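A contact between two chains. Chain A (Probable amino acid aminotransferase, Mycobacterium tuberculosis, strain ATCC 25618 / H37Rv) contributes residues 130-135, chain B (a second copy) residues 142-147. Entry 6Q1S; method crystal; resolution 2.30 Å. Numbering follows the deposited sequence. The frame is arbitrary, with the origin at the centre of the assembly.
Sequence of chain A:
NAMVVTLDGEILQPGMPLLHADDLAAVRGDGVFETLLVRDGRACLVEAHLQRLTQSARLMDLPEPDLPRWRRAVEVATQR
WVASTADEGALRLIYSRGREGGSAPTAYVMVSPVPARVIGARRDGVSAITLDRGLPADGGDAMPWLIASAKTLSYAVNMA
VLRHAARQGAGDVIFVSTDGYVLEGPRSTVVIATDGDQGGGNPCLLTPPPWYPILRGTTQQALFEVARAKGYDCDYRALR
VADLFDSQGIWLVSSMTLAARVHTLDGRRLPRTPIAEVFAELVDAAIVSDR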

ATOM      1  N   THR A 130       2.724   8.733 -19.389  1.00 19.62           N
ATOM      2  CA  THR A 130       1.598   9.098 -18.546  1.00 19.72           C
ATOM      3  C   THR A 130       0.720   7.878 -18.311  1.00 19.87           C
ATOM      4  O   THR A 130       0.462   7.094 -19.227  1.00 20.15           O
ATOM      5  CB  THR A 130       0.781  10.217 -19.190  1.00 20.11           C
ATOM      6  OG1 THR A 130       0.319   9.790 -20.478  1.00 23.43           O
ATOM      7  CG2 THR A 130       1.630  11.468 -19.353  1.00 19.99           C
ATOM      8  N   LEU A 131       0.266   7.714 -17.073  1.00 19.73           N
ATOM      9  CA  LEU A 131      -0.577   6.588 -16.709  1.00 19.89           C
ATOM     10  C   LEU A 131      -1.681   7.075 -15.788  1.00 20.02           C
ATOM     11  O   LEU A 131      -1.451   7.926 -14.925  1.00 19.80           O
ATOM     12  CB  LEU A 131       0.225   5.470 -16.032  1.00 19.58           C
ATOM     13  CG  LEU A 131       1.068   4.587 -16.955  1.00 19.57           C
ATOM     14  CD1 LEU A 131       1.944   3.647 -16.140  1.00 19.24           C
ATOM     15  CD2 LEU A 131       0.186   3.804 -17.913  1.00 20.03           C
ATOM     16  N   ASP A 132      -2.880   6.538 -15.987  1.00 20.41           N
ATOM     17  CA  ASP A 132      -4.003   6.900 -15.138  1.00 20.59           C
ATOM     18  C   ASP A 132      -3.743   6.420 -13.714  1.00 20.28           C
ATOM     19  O   ASP A 132      -3.410   5.252 -13.491  1.00 20.18           O
ATOM     20  CB  ASP A 132      -5.296   6.302 -15.691  1.00 23.52           C
ATOM     21  CG  ASP A 132      -6.534   6.991 -15.153  1.00 28.09           C
ATOM     22  OD1 ASP A 132      -6.547   7.352 -13.958  1.00 29.16           O
ATOM     23  OD2 ASP A 132      -7.496   7.176 -15.931  1.00 30.66           O
ATOM     24  N   ARG A 133      -3.901   7.331 -12.754  1.00 20.18           N
ATOM     25  CA  ARG A 133      -3.680   7.013 -11.347  1.00 19.94           C
ATOM     26  C   ARG A 133      -4.858   6.264 -10.743  1.00 20.24           C
ATOM     27  O   ARG A 133      -4.683   5.509  -9.779  1.00 20.10           O
ATOM     28  CB  ARG A 133      -3.416   8.307 -10.569  1.00 23.23           C
ATOM     29  CG  ARG A 133      -3.353   8.179  -9.048  1.00 22.73           C
ATOM     30  CD  ARG A 133      -2.208   7.287  -8.587  1.00 23.03           C
ATOM     31  NE  ARG A 133      -2.136   7.196  -7.130  1.00 24.81           N
ATOM     32  CZ  ARG A 133      -2.770   6.283  -6.399  1.00 26.86           C
ATOM     33  NH1 ARG A 133      -3.531   5.367  -6.985  1.00 26.98           N
ATOM     34  NH2 ARG A 133      -2.641   6.285  -5.079  1.00 27.62           N
ATOM     35  N   GLY A 134      -6.053   6.450 -11.291  1.00 21.22           N
ATOM     36  CA  GLY A 134      -7.246   5.849 -10.749  1.00 23.71           C
ATOM     37  C   GLY A 134      -7.980   6.716  -9.756  1.00 25.52           C
ATOM     38  O   GLY A 134      -9.085   6.351  -9.340  1.00 28.71           O
ATOM     39  N   LEU A 135      -7.391   7.834  -9.344  1.00 20.91           N
ATOM     40  CA  LEU A 135      -7.981   8.815  -8.455  1.00 21.05           C
ATOM     41  C   LEU A 135      -8.383  10.059  -9.236  1.00 23.80           C
ATOM     42  O   LEU A 135      -7.667  10.462 -10.158  1.00 26.10           O
ATOM     43  CB  LEU A 135      -7.007   9.215  -7.342  1.00 20.66           C
ATOM     44  CG  LEU A 135      -6.837   8.201  -6.210  1.00 21.64           C
ATOM     45  CD1 LEU A 135      -5.739   8.645  -5.253  1.00 20.13           C
ATOM     46  CD2 LEU A 135      -8.148   7.993  -5.478  1.00 24.17           C
TER
ATOM     47  N   ALA B 142      -9.024  -2.269 -17.312  1.00 32.41           N
ATOM     48  CA  ALA B 142      -8.517  -1.229 -18.200  1.00 32.77           C
ATOM     49  C   ALA B 142      -7.221  -0.620 -17.684  1.00 33.43           C
ATOM     50  O   ALA B 142      -6.437  -0.092 -18.480  1.00 34.27           O
ATOM     51  CB  ALA B 142      -9.564  -0.132 -18.388  1.00 32.10           C
ATOM     52  N   MET B 143      -6.976  -0.694 -16.379  1.00 32.18           N
ATOM     53  CA  MET B 143      -5.779  -0.136 -15.753  1.00 32.24           C
ATOM     54  C   MET B 143      -5.137  -1.245 -14.932  1.00 33.07           C
ATOM     55  O   MET B 143      -5.252  -1.276 -13.700  1.00 35.18           O
ATOM     56  CB  MET B 143      -6.120   1.097 -14.913  1.00 32.89           C
ATOM     57  CG  MET B 143      -7.046   2.074 -15.638  1.00 35.97           C
ATOM     58  SD  MET B 143      -7.494   3.580 -14.748  1.00 36.14           S
ATOM     59  CE  MET B 143      -7.922   2.931 -13.143  1.00 36.12           C
ATOM     60  N   PRO B 144      -4.443  -2.178 -15.592  1.00 31.00           N
ATOM     61  CA  PRO B 144      -3.816  -3.287 -14.859  1.00 30.41           C
ATOM     62  C   PRO B 144      -2.636  -2.861 -14.009  1.00 32.09           C
ATOM     63  O   PRO B 144      -2.284  -3.582 -13.067  1.00 36.28           O
ATOM     64  CB  PRO B 144      -3.381  -4.245 -15.974  1.00 28.91           C
ATOM     65  CG  PRO B 144      -3.172  -3.359 -17.157  1.00 27.56           C
ATOM     66  CD  PRO B 144      -4.207  -2.270 -17.044  1.00 29.50           C
ATOM     67  N   TRP B 145      -2.018  -1.713 -14.302  1.00 28.05           N
ATOM     68  CA  TRP B 145      -0.870  -1.274 -13.520  1.00 22.20           C
ATOM     69  C   TRP B 145      -1.242  -0.963 -12.078  1.00 19.87           C
ATOM     70  O   TRP B 145      -0.357  -0.936 -11.216  1.00 19.77           O
ATOM     71  CB  TRP B 145      -0.236  -0.042 -14.164  1.00 22.84           C
ATOM     72  CG  TRP B 145      -1.241   1.002 -14.549  1.00 23.31           C
ATOM     73  CD1 TRP B 145      -1.730   2.002 -13.758  1.00 19.92           C
ATOM     74  CD2 TRP B 145      -1.879   1.149 -15.822  1.00 20.39           C
ATOM     75  NE1 TRP B 145      -2.637   2.759 -14.460  1.00 23.76           N
ATOM     76  CE2 TRP B 145      -2.745   2.256 -15.730  1.00 20.52           C
ATOM     77  CE3 TRP B 145      -1.802   0.452 -17.030  1.00 24.32           C
ATOM     78  CZ2 TRP B 145      -3.527   2.683 -16.798  1.00 21.44           C
ATOM     79  CZ3 TRP B 145      -2.581   0.876 -18.091  1.00 24.66           C
ATOM     80  CH2 TRP B 145      -3.432   1.980 -17.967  1.00 23.40           C
ATOM     81  N   LEU B 146      -2.522  -0.721 -11.797  1.00 20.16           N
ATOM     82  CA  LEU B 146      -2.963  -0.502 -10.426  1.00 20.10           C
ATOM     83  C   LEU B 146      -3.163  -1.797  -9.651  1.00 20.26           C
ATOM     84  O   LEU B 146      -3.435  -1.730  -8.447  1.00 22.43           O
ATOM     85  CB  LEU B 146      -4.254   0.315 -10.403  1.00 20.39           C
ATOM     86  CG  LEU B 146      -4.169   1.715 -11.011  1.00 20.29           C
ATOM     87  CD1 LEU B 146      -5.462   2.460 -10.753  1.00 20.60           C
ATOM     88  CD2 LEU B 146      -2.991   2.488 -10.446  1.00 19.82           C
ATOM     89  N   ILE B 147      -3.043  -2.954 -10.312  1.00 20.80           N
ATOM     90  CA  ILE B 147      -3.088  -4.293  -9.716  1.00 20.64           C
ATOM     91  C   ILE B 147      -4.143  -4.397  -8.619  1.00 20.88           C
ATOM     92  O   ILE B 147      -3.897  -4.981  -7.557  1.00 20.83           O
ATOM     93  CB  ILE B 147      -1.699  -4.728  -9.195  1.00 20.28           C
ATOM     94  CG1 ILE B 147      -1.134  -3.749  -8.158  1.00 19.86           C
ATOM     95  CG2 ILE B 147      -0.723  -4.881 -10.352  1.00 20.15           C
ATOM     96  CD1 ILE B 147      -0.343  -4.400  -7.060  1.00 19.69           C
TER

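A tryptophan at a protein interface can serve two kinds of partner at once, offering an apolar face to hydrocarbon and a polar N-H in the ring plane to a hydrogen-bond acceptor. The contact between these two copies of the aminotransferase is a compact example. Chain A contributes the end of a strand, residues 130-132, and the loop that follows; chain B contributes B:Met143 and the short 3-10 segment that follows it, 144-146; A:Asp132 CA and B:Met143 CA lie 7.3 Å apart. Together the stretches bury 299 Å².

B:Trp145 covers the most surface. Its indole NE1 donates a hydrogen bond to the backbone O of A:Asp132, 2.8 Å away with an N-H...O angle of 158°. The acceptor lies near the ring plane, where the N-H points, so the faces remain free for other contacts. Over one of them sits A:Leu131: A:Leu131 CD2 is 3.8 Å from the centroid of the B:Trp145 six-membered ring and only 2° off its normal, a nearly ideal CH-pi arrangement.

A:Asp132, next in buried area, works through both backbone and side chain. While its carbonyl receives the indole, A:Asp132 OD1 accepts a hydrogen bond from A:Gly134 N at 2.9 Å, tying the loop back to the strand end. The same carboxylate packs against the thioether of B:Met143, with A:Asp132 CG 3.6 Å from B:Met143 SD.

Beyond the strand, the fit depends on a missing side chain. A:Gly134 CA lies 3.8 Å from both B:Met143 CE and B:Leu146 CD1; an ideal CB here would come within 2.6 Å of that CD1, a clash. The glycine's own backbone angles independently disfavour a CB, which would jam against the preceding carbonyl. B:Leu146 CD1 also lies 3.3 Å from A:Arg133 O, a close van der Waals contact between a methyl and a carbonyl oxygen.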